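PDB 6CXT: butyryl-CoA dehydrogenase from Marinomonas mediterranea, which is a flavoprotein of the acyl-CoA dehydrogenase family that binds flavin-adenine dinucleotide. Local coordinates for residues F33-W38 / G160-Y165; L84-A89 / R205-N210; K154-N159 / N197-L202. All blocks are in the same frame, centred on the assembly; numbering follows the deposited sequence.

Interaction 1: F33-W38 / G160-Y165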
loop_
_atom_site.group_PDB
_atom_site.type_symbol
_atom_site.label_atom_id
_atom_site.label_comp_id
_atom_site.label_asym_id
_atom_site.label_seq_id
_atom_site.Cartn_x
_atom_site.Cartn_y
_atom_site.Cartn_z
ATOM N N PHE B 33 -11.951 10.978 -34.863
ATOM C CA PHE B 33 -11.689 12.090 -33.953
ATOM C C PHE B 33 -12.928 12.969 -33.773
ATOM O O PHE B 33 -13.551 13.323 -34.753
ATOM C CB PHE B 33 -10.509 12.911 -34.479
ATOM C CG PHE B 33 -10.195 14.088 -33.621
ATOM C CD1 PHE B 33 -9.676 13.897 -32.335
ATOM C CD2 PHE B 33 -10.409 15.376 -34.088
ATOM C CE1 PHE B 33 -9.421 14.995 -31.528
ATOM C CE2 PHE B 33 -10.156 16.479 -33.281
ATOM C CZ PHE B 33 -9.658 16.282 -32.004
ATOM N N PRO B 34 -13.306 13.320 -32.524
ATOM C CA PRO B 34 -14.520 14.114 -32.357
ATOM C C PRO B 34 -14.266 15.577 -32.674
ATOM O O PRO B 34 -14.194 16.464 -31.802
ATOM C CB PRO B 34 -14.892 13.895 -30.873
ATOM C CG PRO B 34 -13.574 13.587 -30.226
ATOM C CD PRO B 34 -12.891 12.709 -31.233
ATOM N N ARG B 35 -14.157 15.848 -33.963
ATOM C CA ARG B 35 -13.831 17.199 -34.398
ATOM C C ARG B 35 -14.880 18.233 -33.974
ATOM O O ARG B 35 -14.527 19.360 -33.588
ATOM C CB ARG B 35 -13.612 17.199 -35.944
ATOM C CG ARG B 35 -13.370 18.613 -36.513
ATOM C CD ARG B 35 -11.997 19.198 -36.214
ATOM N NE ARG B 35 -10.947 18.336 -36.770
ATOM C CZ ARG B 35 -9.699 18.725 -37.034
ATOM N NH1 ARG B 35 -9.342 19.998 -36.860
ATOM N NH2 ARG B 35 -8.828 17.827 -37.498
ATOM N N ASP B 36 -16.168 17.860 -34.002
ATOM C CA ASP B 36 -17.167 18.839 -33.605
ATOM C C ASP B 36 -17.004 19.244 -32.125
ATOM O O ASP B 36 -17.154 20.428 -31.782
ATOM C CB ASP B 36 -18.583 18.328 -33.844
ATOM C CG ASP B 36 -18.949 18.306 -35.318
ATOM O OD1 ASP B 36 -18.401 19.135 -36.085
ATOM O OD2 ASP B 36 -19.750 17.437 -35.718
ATOM N N ASN B 37 -16.751 18.258 -31.261
ATOM C CA ASN B 37 -16.513 18.559 -29.840
ATOM C C ASN B 37 -15.223 19.345 -29.621
ATOM O O ASN B 37 -15.199 20.220 -28.793
ATOM C CB ASN B 37 -16.565 17.275 -28.984
ATOM C CG ASN B 37 -17.990 16.741 -28.846
ATOM O OD1 ASN B 37 -18.967 17.461 -29.110
ATOM N ND2 ASN B 37 -18.114 15.495 -28.472
ATOM N N TRP B 38 -14.156 18.994 -30.335
ATOM C CA TRP B 38 -12.926 19.812 -30.347
ATOM C C TRP B 38 -13.272 21.293 -30.652
ATOM O O TRP B 38 -12.925 22.208 -29.883
ATOM C CB TRP B 38 -11.934 19.221 -31.360
ATOM C CG TRP B 38 -10.716 20.079 -31.518
ATOM C CD1 TRP B 38 -10.584 21.138 -32.376
ATOM C CD2 TRP B 38 -9.479 19.963 -30.802
ATOM N NE1 TRP B 38 -9.328 21.705 -32.233
ATOM C CE2 TRP B 38 -8.624 20.993 -31.285
ATOM C CE3 TRP B 38 -8.983 19.039 -29.840
ATOM C CZ2 TRP B 38 -7.291 21.165 -30.823
ATOM C CZ3 TRP B 38 -7.688 19.190 -29.366
ATOM C CH2 TRP B 38 -6.834 20.278 -29.865
ATOM N N GLY B 160 -0.910 13.190 -33.347
ATOM C CA GLY B 160 -0.070 12.967 -34.550
ATOM C C GLY B 160 -0.872 13.055 -35.853
ATOM O O GLY B 160 -0.473 13.812 -36.817
ATOM N N SER B 161 -1.990 12.314 -35.921
ATOM C CA SER B 161 -2.775 12.262 -37.172
ATOM C C SER B 161 -3.497 13.563 -37.525
ATOM O O SER B 161 -3.662 13.881 -38.702
ATOM C CB SER B 161 -3.770 11.090 -37.171
ATOM O OG SER B 161 -4.605 11.241 -36.025
ATOM N N ILE B 162 -3.864 14.356 -36.524
ATOM C CA ILE B 162 -4.679 15.562 -36.717
ATOM C C ILE B 162 -3.863 16.855 -36.700
ATOM O O ILE B 162 -4.431 17.942 -36.832
ATOM C CB ILE B 162 -5.845 15.607 -35.659
ATOM C CG1 ILE B 162 -5.254 15.563 -34.235
ATOM C CG2 ILE B 162 -6.813 14.420 -35.926
ATOM C CD1 ILE B 162 -6.306 15.799 -33.155
ATOM N N ALA B 163 -2.548 16.718 -36.485
ATOM C CA ALA B 163 -1.706 17.892 -36.227
ATOM C C ALA B 163 -1.523 18.709 -37.529
ATOM O O ALA B 163 -1.216 18.136 -38.605
ATOM C CB ALA B 163 -0.333 17.463 -35.694
ATOM N N ASP B 164 -1.654 20.019 -37.363
ATOM C CA ASP B 164 -1.284 21.020 -38.370
ATOM C C ASP B 164 0.154 21.478 -38.193
ATOM O O ASP B 164 0.760 21.948 -39.155
ATOM C CB ASP B 164 -2.238 22.195 -38.323
ATOM C CG ASP B 164 -3.624 21.781 -38.684
ATOM O OD1 ASP B 164 -3.809 21.268 -39.803
ATOM O OD2 ASP B 164 -4.529 21.885 -37.833
ATOM N N TYR B 165 0.706 21.302 -36.991
ATOM C CA TYR B 165 2.092 21.576 -36.670
ATOM C C TYR B 165 2.615 20.581 -35.653
ATOM O O TYR B 165 1.849 20.146 -34.801
ATOM C CB TYR B 165 2.200 22.902 -35.968
ATOM C CG TYR B 165 1.622 24.050 -36.750
ATOM C CD1 TYR B 165 2.357 24.655 -37.817
ATOM C CD2 TYR B 165 0.385 24.548 -36.428
ATOM C CE1 TYR B 165 1.821 25.714 -38.526
ATOM C CE2 TYR B 165 -0.152 25.617 -37.124
ATOM C CZ TYR B 165 0.573 26.196 -38.162
ATOM O OH TYR B 165 -0.015 27.267 -38.799
HETATM O O HOH W 1 -7.052 21.458 -38.325
HETATM O O HOH W 2 -6.440 18.896 -38.146
#
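Phe33, just before helix 35-44, and Arg35, its first residue, pack on Ile162 in the loop between strands 147-158 and 165-171. The contact joins the helical N-terminal part of the acyl-CoA dehydrogenase fold to its beta middle part. Pro34 is the N-cap of the helix and the centre of an inverse gamma turn, closed by Arg35 N to Phe33 O at 2.7 Å. The apolar half is a CH-pi contact. Ile162 CD1 sits over one face of the Phe33 ring, 3.7 Å from its centroid and 17° off the normal. Ile162 CG2 reaches the other end of the ring, 4.1 Å from Phe33 CG. The two side chains cross at about a right angle. Ile162 CG1 stands between the backbone N and the carbonyl carbon (chi1 58°), and the extended chi2 carries CD1 over the aromatic face. Trp38 CD2 meets the edge of the same ring, in its plane, and Leu83 of helix 81-101 also touches Phe33. The polar half runs through water. Arg35 is bent at chi2 and chi3. Its side chain runs past Ile162 in the opposite direction, and the guanidinium meets it obliquely, with NH2 4.1 Å from Ile162 CB. Arg35 NH1 and Asp164 OD2 carry opposite charges but stay 5.3 Å apart. One water accepts from Arg35 NH1 and donates to Asp164 OD2, an oxygen that also takes a bond from Ile120 N. A second water lies at the guanidinium edge, in its plane. It accepts from Arg35 NH2 at 2.7 Å and donates to Ile162 O at 2.6 Å.

Interaction 2: L84-A89 / R205-N210. With FK4 (S-[2-({N-[(2R)-2-hydroxy-4-{[(R)-hydroxy(oxo)-lambda~5~-phosphanyl]oxy}-3,3-dimethylbutanoyl]-beta-alanyl}amino)ethyl] 1H-pyrrole-2-carbothioate), chain C; EDO (1,2-ethanediol), chain E.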
loop_
_atom_site.group_PDB
_atom_site.type_symbol
_atom_site.label_atom_id
_atom_site.label_comp_id
_atom_site.label_asym_id
_atom_site.label_seq_id
_atom_site.Cartn_x
_atom_site.Cartn_y
_atom_site.Cartn_z
ATOM N N LEU B 84 -10.134 16.067 -23.763
ATOM C CA LEU B 84 -9.521 17.118 -22.943
ATOM C C LEU B 84 -8.009 17.000 -22.954
ATOM O O LEU B 84 -7.316 18.023 -22.989
ATOM C CB LEU B 84 -10.043 17.054 -21.495
ATOM C CG LEU B 84 -11.529 17.440 -21.413
ATOM C CD1 LEU B 84 -11.975 17.233 -19.953
ATOM C CD2 LEU B 84 -11.802 18.896 -21.898
ATOM N N PHE B 85 -7.531 15.769 -22.877
ATOM C CA PHE B 85 -6.102 15.455 -22.876
ATOM C C PHE B 85 -5.472 15.934 -24.214
ATOM O O PHE B 85 -4.469 16.610 -24.194
ATOM C CB PHE B 85 -5.933 13.965 -22.721
ATOM C CG PHE B 85 -4.535 13.468 -22.974
ATOM C CD1 PHE B 85 -3.488 13.821 -22.147
ATOM C CD2 PHE B 85 -4.294 12.572 -24.013
ATOM C CE1 PHE B 85 -2.158 13.362 -22.410
ATOM C CE2 PHE B 85 -2.994 12.096 -24.295
ATOM C CZ PHE B 85 -1.930 12.469 -23.469
ATOM N N ALA B 86 -6.075 15.551 -25.341
ATOM C CA ALA B 86 -5.618 16.058 -26.683
ATOM C C ALA B 86 -5.503 17.586 -26.675
ATOM O O ALA B 86 -4.528 18.163 -27.205
ATOM C CB ALA B 86 -6.561 15.568 -27.795
ATOM N N GLY B 87 -6.517 18.242 -26.119
ATOM C CA GLY B 87 -6.607 19.692 -26.114
ATOM C C GLY B 87 -5.515 20.274 -25.246
ATOM O O GLY B 87 -4.934 21.314 -25.570
ATOM N N ALA B 88 -5.225 19.624 -24.105
ATOM C CA ALA B 88 -4.238 20.157 -23.188
ATOM C C ALA B 88 -2.824 19.922 -23.692
ATOM O O ALA B 88 -1.937 20.730 -23.443
ATOM C CB ALA B 88 -4.456 19.557 -21.762
ATOM N N ALA B 89 -2.632 18.848 -24.452
ATOM C CA ALA B 89 -1.341 18.526 -25.017
ATOM C C ALA B 89 -1.027 19.662 -26.029
ATOM O O ALA B 89 0.033 20.245 -26.017
ATOM C CB ALA B 89 -1.418 17.206 -25.765
ATOM N N ARG B 205 -9.158 7.155 -26.071
ATOM C CA ARG B 205 -9.454 6.922 -27.471
ATOM C C ARG B 205 -9.575 8.210 -28.311
ATOM O O ARG B 205 -9.121 8.229 -29.444
ATOM C CB ARG B 205 -10.689 5.986 -27.597
ATOM N N SER B 206 -10.132 9.293 -27.764
ATOM C CA SER B 206 -10.292 10.533 -28.536
ATOM C C SER B 206 -8.987 11.281 -28.780
ATOM O O SER B 206 -8.997 12.234 -29.570
ATOM C CB SER B 206 -11.331 11.482 -27.969
ATOM O OG SER B 206 -12.610 10.814 -27.945
ATOM N N ALA B 207 -7.908 10.888 -28.098
ATOM C CA ALA B 207 -6.608 11.579 -28.286
ATOM C C ALA B 207 -5.810 10.667 -29.208
ATOM O O ALA B 207 -5.319 9.634 -28.778
ATOM C CB ALA B 207 -5.874 11.792 -26.948
ATOM N N PRO B 208 -5.635 11.053 -30.488
ATOM C CA PRO B 208 -4.874 10.186 -31.385
ATOM C C PRO B 208 -3.448 10.016 -30.883
ATOM O O PRO B 208 -2.886 10.969 -30.319
ATOM C CB PRO B 208 -4.810 10.996 -32.708
ATOM C CG PRO B 208 -5.919 11.920 -32.615
ATOM C CD PRO B 208 -6.068 12.291 -31.150
ATOM N N LEU B 209 -2.878 8.836 -31.085
ATOM C CA LEU B 209 -1.461 8.605 -30.763
ATOM C C LEU B 209 -0.825 7.980 -32.011
ATOM O O LEU B 209 -1.284 6.972 -32.524
ATOM C CB LEU B 209 -1.311 7.650 -29.536
ATOM C CG LEU B 209 0.099 7.562 -28.978
ATOM C CD1 LEU B 209 0.632 8.891 -28.448
ATOM C CD2 LEU B 209 0.153 6.516 -27.853
ATOM N N ASN B 210 0.290 8.553 -32.475
ATOM C CA ASN B 210 0.817 8.087 -33.749
ATOM C C ASN B 210 2.337 8.115 -33.831
ATOM O O ASN B 210 2.994 8.965 -33.235
ATOM C CB ASN B 210 0.349 9.073 -34.889
ATOM C CG ASN B 210 -1.121 9.339 -34.870
ATOM O OD1 ASN B 210 -1.575 10.230 -34.159
ATOM N ND2 ASN B 210 -1.885 8.580 -35.675
HETATM O O01 FK4 C . 14.533 18.884 -16.105
HETATM P P02 FK4 C . 15.514 18.225 -17.131
HETATM O O03 FK4 C . 15.192 16.754 -17.571
HETATM C C04 FK4 C . 14.666 15.864 -16.629
HETATM C C05 FK4 C . 14.951 14.416 -16.891
HETATM C C06 FK4 C . 14.251 13.592 -15.778
HETATM C C07 FK4 C . 16.491 14.223 -16.856
HETATM C C08 FK4 C . 14.474 13.981 -18.301
HETATM O O09 FK4 C . 15.011 12.744 -18.703
HETATM C C10 FK4 C . 12.940 13.990 -18.457
HETATM N N11 FK4 C . 12.385 12.687 -18.791
HETATM C C12 FK4 C . 10.976 12.579 -18.931
HETATM C C13 FK4 C . 10.523 12.800 -20.391
HETATM C C14 FK4 C . 9.143 13.295 -20.493
HETATM N N15 FK4 C . 8.580 12.928 -21.721
HETATM C C16 FK4 C . 7.237 13.400 -22.062
HETATM C C17 FK4 C . 7.050 13.530 -23.586
HETATM S S18 FK4 C . 5.656 14.533 -24.016
HETATM C C19 FK4 C . 4.283 13.626 -23.304
HETATM C C20 FK4 C . 3.085 14.314 -23.826
HETATM C C21 FK4 C . 1.776 13.886 -23.797
HETATM C C22 FK4 C . 1.027 14.924 -24.391
HETATM C C23 FK4 C . 1.913 15.960 -24.776
HETATM N N24 FK4 C . 3.171 15.612 -24.432
HETATM O O25 FK4 C . 4.448 12.428 -22.983
HETATM O O26 FK4 C . 8.574 13.975 -19.643
HETATM O O27 FK4 C . 12.179 14.997 -18.258
HETATM O O28 FK4 C . 15.522 19.076 -18.359
HETATM C C1 EDO E . -11.962 8.500 -24.555
HETATM O O1 EDO E . -11.298 9.614 -25.171
HETATM C C2 EDO E . -12.540 8.783 -23.146
HETATM O O2 EDO E . -11.405 9.171 -22.338
#
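The Phe85 ring meets Ala207 at its edge: Ala207 CB lies near the ring plane, 3.4 Å from CD2. Around the ring, Phe362 brings a second ring with its plane tilted by about 30°, and the FK4 pyrrole approaches obliquely, with C22 4.0 Å from Phe85 CZ. FAD touches Phe85 as well. In this acyl-CoA dehydrogenase fold the contact sets helix 81-101 against the loop that leads into strand 209-220, beside both ligands. The CG of Phe85 is anti to the backbone N (chi1 169°), and this carries the ring past Ala207 to the ligands. One residue on, Ala86 CB meets Ala207 CB at 3.9 Å; the two small side chains let the backbones come close, with their CA atoms 4.9 Å apart. Ala89, one turn further along the helix, places its CB 3.6 Å from FK4 C22. No hydrogen bond links the two segments, and the packing between them is apolar and buried. The polar end of Ser206 turns elsewhere, its OG bonding to Asp80 OD2. Its backbone N donates to O1 of a 1,2-ethanediol molecule, probably from the crystallisation liquor, at 2.9 Å, with an N-H...O angle of 164°.

Interaction 3: K154-N159 / N197-L202. With FAD (flavin-adenine dinucleotide), chain D.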
loop_
_atom_site.group_PDB
_atom_site.type_symbol
_atom_site.label_atom_id
_atom_site.label_comp_id
_atom_site.label_asym_id
_atom_site.label_seq_id
_atom_site.Cartn_x
_atom_site.Cartn_y
_atom_site.Cartn_z
ATOM N N LYS B 154 9.494 9.943 -34.663
ATOM C CA LYS B 154 9.023 10.285 -33.343
ATOM C C LYS B 154 7.931 9.229 -33.068
ATOM O O LYS B 154 7.100 8.951 -33.948
ATOM C CB LYS B 154 8.521 11.742 -33.282
ATOM C CG LYS B 154 9.637 12.812 -33.361
ATOM C CD LYS B 154 10.785 12.570 -32.355
ATOM C CE LYS B 154 11.643 13.826 -32.157
ATOM N NZ LYS B 154 12.738 13.537 -31.165
ATOM N N SER B 155 7.956 8.607 -31.891
ATOM C CA SER B 155 7.244 7.325 -31.818
ATOM C C SER B 155 5.796 7.349 -31.191
ATOM O O SER B 155 4.945 6.471 -31.537
ATOM C CB SER B 155 8.145 6.290 -31.164
ATOM O OG SER B 155 8.402 6.858 -29.889
ATOM N N TYR B 156 5.515 8.333 -30.351
ATOM C CA TYR B 156 4.216 8.362 -29.613
ATOM C C TYR B 156 3.760 9.794 -29.611
ATOM O O TYR B 156 3.899 10.509 -28.625
ATOM C CB TYR B 156 4.408 7.926 -28.154
ATOM C CG TYR B 156 4.909 6.528 -28.043
ATOM C CD1 TYR B 156 4.107 5.449 -28.476
ATOM C CD2 TYR B 156 6.180 6.262 -27.540
ATOM C CE1 TYR B 156 4.575 4.159 -28.416
ATOM C CE2 TYR B 156 6.667 4.952 -27.476
ATOM C CZ TYR B 156 5.842 3.914 -27.896
ATOM O OH TYR B 156 6.229 2.611 -27.873
ATOM N N VAL B 157 3.240 10.252 -30.744
ATOM C CA VAL B 157 2.843 11.638 -30.833
ATOM C C VAL B 157 1.338 11.770 -30.615
ATOM O O VAL B 157 0.549 11.351 -31.484
ATOM C CB VAL B 157 3.278 12.189 -32.225
ATOM C CG1 VAL B 157 2.960 13.662 -32.320
ATOM C CG2 VAL B 157 4.823 11.972 -32.362
ATOM N N THR B 158 0.945 12.404 -29.489
ATOM C CA THR B 158 -0.446 12.683 -29.244
ATOM C C THR B 158 -0.899 13.758 -30.263
ATOM O O THR B 158 -0.174 14.757 -30.479
ATOM C CB THR B 158 -0.636 13.150 -27.780
ATOM O OG1 THR B 158 -0.449 12.013 -26.915
ATOM C CG2 THR B 158 -2.039 13.713 -27.562
ATOM N N ASN B 159 -2.067 13.549 -30.877
ATOM C CA ASN B 159 -2.544 14.400 -31.948
ATOM C C ASN B 159 -1.744 14.219 -33.254
ATOM O O ASN B 159 -1.906 15.053 -34.156
ATOM C CB ASN B 159 -2.530 15.902 -31.569
ATOM C CG ASN B 159 -3.365 16.199 -30.335
ATOM O OD1 ASN B 159 -4.261 15.423 -29.980
ATOM N ND2 ASN B 159 -3.081 17.309 -29.684
ATOM N N ASN B 197 -1.219 5.140 -38.793
ATOM C CA ASN B 197 -2.592 5.211 -38.310
ATOM C C ASN B 197 -2.590 5.330 -36.762
ATOM O O ASN B 197 -1.625 4.901 -36.115
ATOM C CB ASN B 197 -3.363 3.923 -38.727
ATOM C CG ASN B 197 -3.750 3.930 -40.212
ATOM O OD1 ASN B 197 -3.626 4.934 -40.880
ATOM N ND2 ASN B 197 -4.267 2.829 -40.698
ATOM N N ASP B 198 -3.652 5.871 -36.209
ATOM C CA ASP B 198 -3.811 6.002 -34.783
ATOM C C ASP B 198 -3.617 4.635 -34.106
ATOM O O ASP B 198 -4.158 3.695 -34.539
ATOM C CB ASP B 198 -5.220 6.492 -34.459
ATOM C CG ASP B 198 -5.499 7.902 -34.929
ATOM O OD1 ASP B 198 -4.612 8.578 -35.410
ATOM O OD2 ASP B 198 -6.626 8.338 -34.790
ATOM N N TYR B 199 -2.813 4.550 -33.065
ATOM C CA TYR B 199 -2.653 3.310 -32.349
ATOM C C TYR B 199 -3.914 2.948 -31.611
ATOM O O TYR B 199 -4.568 3.815 -31.030
ATOM C CB TYR B 199 -1.613 3.445 -31.253
ATOM C CG TYR B 199 -0.217 3.500 -31.754
ATOM C CD1 TYR B 199 0.340 2.403 -32.460
ATOM C CD2 TYR B 199 0.581 4.605 -31.492
ATOM C CE1 TYR B 199 1.667 2.435 -32.910
ATOM C CE2 TYR B 199 1.904 4.649 -31.926
ATOM C CZ TYR B 199 2.419 3.560 -32.639
ATOM O OH TYR B 199 3.721 3.590 -33.075
ATOM N N HIS B 200 -4.151 1.643 -31.575
ATOM C CA HIS B 200 -5.142 1.085 -30.627
ATOM C C HIS B 200 -4.439 0.975 -29.306
ATOM O O HIS B 200 -3.336 0.363 -29.217
ATOM C CB HIS B 200 -5.576 -0.277 -31.083
ATOM C CG HIS B 200 -6.365 -0.227 -32.354
ATOM N ND1 HIS B 200 -7.641 0.275 -32.410
ATOM C CD2 HIS B 200 -6.042 -0.578 -33.618
ATOM C CE1 HIS B 200 -8.082 0.234 -33.657
ATOM N NE2 HIS B 200 -7.127 -0.283 -34.406
ATOM N N LYS B 201 -5.074 1.552 -28.280
ATOM C CA LYS B 201 -4.419 1.606 -26.969
ATOM C C LYS B 201 -5.463 1.523 -25.848
ATOM O O LYS B 201 -6.701 1.489 -26.089
ATOM C CB LYS B 201 -3.567 2.912 -26.847
ATOM C CG LYS B 201 -4.389 4.190 -26.956
ATOM C CD LYS B 201 -3.495 5.428 -27.138
ATOM C CE LYS B 201 -4.232 6.715 -26.846
ATOM N NZ LYS B 201 -5.265 6.934 -27.867
ATOM N N LEU B 202 -4.960 1.440 -24.629
ATOM C CA LEU B 202 -5.872 1.002 -23.516
ATOM C C LEU B 202 -6.970 2.030 -23.282
ATOM O O LEU B 202 -8.149 1.664 -23.113
ATOM C CB LEU B 202 -5.044 0.840 -22.218
ATOM C CG LEU B 202 -5.882 0.414 -20.990
ATOM C CD1 LEU B 202 -6.538 -0.949 -21.247
ATOM C CD2 LEU B 202 -4.902 0.300 -19.811
HETATM P PA FAD D . 10.820 3.754 -20.948
HETATM O O1A FAD D . 11.458 5.124 -20.818
HETATM O O2A FAD D . 11.361 2.627 -21.812
HETATM O O5B FAD D . 10.540 3.209 -19.440
HETATM C C5B FAD D . 10.132 1.847 -19.173
HETATM C C4B FAD D . 10.185 1.707 -17.638
HETATM O O4B FAD D . 11.525 1.996 -17.165
HETATM C C3B FAD D . 9.243 2.698 -16.963
HETATM O O3B FAD D . 8.786 2.010 -15.792
HETATM C C2B FAD D . 10.201 3.824 -16.514
HETATM O O2B FAD D . 9.692 4.630 -15.422
HETATM C C1B FAD D . 11.499 3.025 -16.190
HETATM N N9A FAD D . 12.651 3.950 -16.246
HETATM C C8A FAD D . 13.211 4.510 -17.352
HETATM N N7A FAD D . 14.196 5.401 -16.977
HETATM C C5A FAD D . 14.247 5.422 -15.616
HETATM C C6A FAD D . 15.038 6.104 -14.558
HETATM N N6A FAD D . 16.010 7.035 -14.864
HETATM N N1A FAD D . 14.739 5.804 -13.258
HETATM C C2A FAD D . 13.760 4.907 -12.893
HETATM N N3A FAD D . 13.031 4.242 -13.818
HETATM C C4A FAD D . 13.215 4.455 -15.150
HETATM N N1 FAD D . 5.623 11.453 -26.199
HETATM C C2 FAD D . 5.723 12.593 -26.973
HETATM O O2 FAD D . 6.888 12.915 -27.335
HETATM N N3 FAD D . 4.652 13.346 -27.356
HETATM C C4 FAD D . 3.395 12.975 -27.040
HETATM O O4 FAD D . 2.442 13.664 -27.405
HETATM C C4X FAD D . 3.198 11.736 -26.211
HETATM N N5 FAD D . 1.978 11.266 -25.869
HETATM C C5X FAD D . 1.798 10.106 -25.176
HETATM C C6 FAD D . 0.470 9.700 -24.877
HETATM C C7 FAD D . 0.263 8.492 -24.178
HETATM C C7M FAD D . -1.151 8.048 -23.899
HETATM C C8 FAD D . 1.408 7.667 -23.757
HETATM C C8M FAD D . 1.193 6.398 -23.002
HETATM C C9 FAD D . 2.731 8.081 -24.022
HETATM C C9A FAD D . 2.948 9.290 -24.721
HETATM N N10 FAD D . 4.263 9.749 -25.051
HETATM C C10 FAD D . 4.402 10.968 -25.801
HETATM C "C1'" FAD D . 5.450 8.992 -24.679
HETATM C "C2'" FAD D . 5.694 9.150 -23.160
HETATM O "O2'" FAD D . 6.155 10.458 -22.780
HETATM C "C3'" FAD D . 6.612 8.025 -22.707
HETATM O "O3'" FAD D . 5.864 6.802 -22.866
HETATM C "C4'" FAD D . 7.277 8.141 -21.325
HETATM O "O4'" FAD D . 8.242 9.241 -21.318
HETATM C "C5'" FAD D . 8.015 6.848 -20.953
HETATM O "O5'" FAD D . 8.872 6.496 -22.046
HETATM P P FAD D . 8.838 5.025 -22.601
HETATM O O1P FAD D . 9.877 4.873 -23.717
HETATM O O2P FAD D . 7.441 4.571 -22.979
HETATM O O3P FAD D . 9.305 4.047 -21.418
#
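Tyr156 and Tyr199 meet where the end of strand 147-158 faces the loop between strands 193-195 and 209-220. This is the beta middle part of the acyl-CoA dehydrogenase fold, at the FAD pocket. The join between the segments is loose. The two tyrosine side chains cross at about a right angle, and their nearest atoms, Tyr156 CD1 and Tyr199 CE2, are 4.2 Å apart. Tyr199 OH donates a weak bond to Ser155 O at 3.5 Å. That oxygen lies at the edge of the Tyr199 ring, in its plane. Both tyrosines are partly exposed. The second subunit also reaches here, with Ala340 of that subunit on Tyr156 and Leu344 of that subunit on Tyr199. The close packing is on the strand, against the flavin. Tyr156 CB lies 3.6 Å from FAD N10, and Tyr156 CD2 lies 4.0 Å from FAD C1'. Thr158 grips the flavin with two bonds. Its backbone N donates to FAD O4 at 2.9 Å, with an N-H...O angle of 159°. Its OG1 donates to FAD N5 at 2.7 Å. The hydroxyl is anti to the carbonyl carbon (chi1 -72°), which brings it beside the backbone N, so both donors face neighbouring acceptors on the flavin. Phe85 and Ala89 of helix 81-101 also pack on the Thr158 side chain. The pair of bonds fixes the flavin edge at N5 and O4. By donating to these acceptors, Thr158 would be expected to draw electron density toward that edge.

From the N terminus, the chain enters helix 35-44 at 33-38 and later runs through 84-89, within helix 81-101. It crosses to the beta part, where 154-159 runs straight into 160-165. Interaction 1 closes here, with 121 residues between its two segments. Later, 197-202 returns to 154-159 and closes interaction 3. Interaction 2 closes last, at 205-210. Interaction 3 thus falls wholly within the span of interaction 2, while interaction 1 crosses both. Interactions 1 and 2 tie two N-terminal helices to the beta part; interaction 3 stays within it. Asp198 OD1 joins all three, bonding Ser161 OG and Asn210 ND2. Strands 147-158 and 209-220 are sheet neighbours.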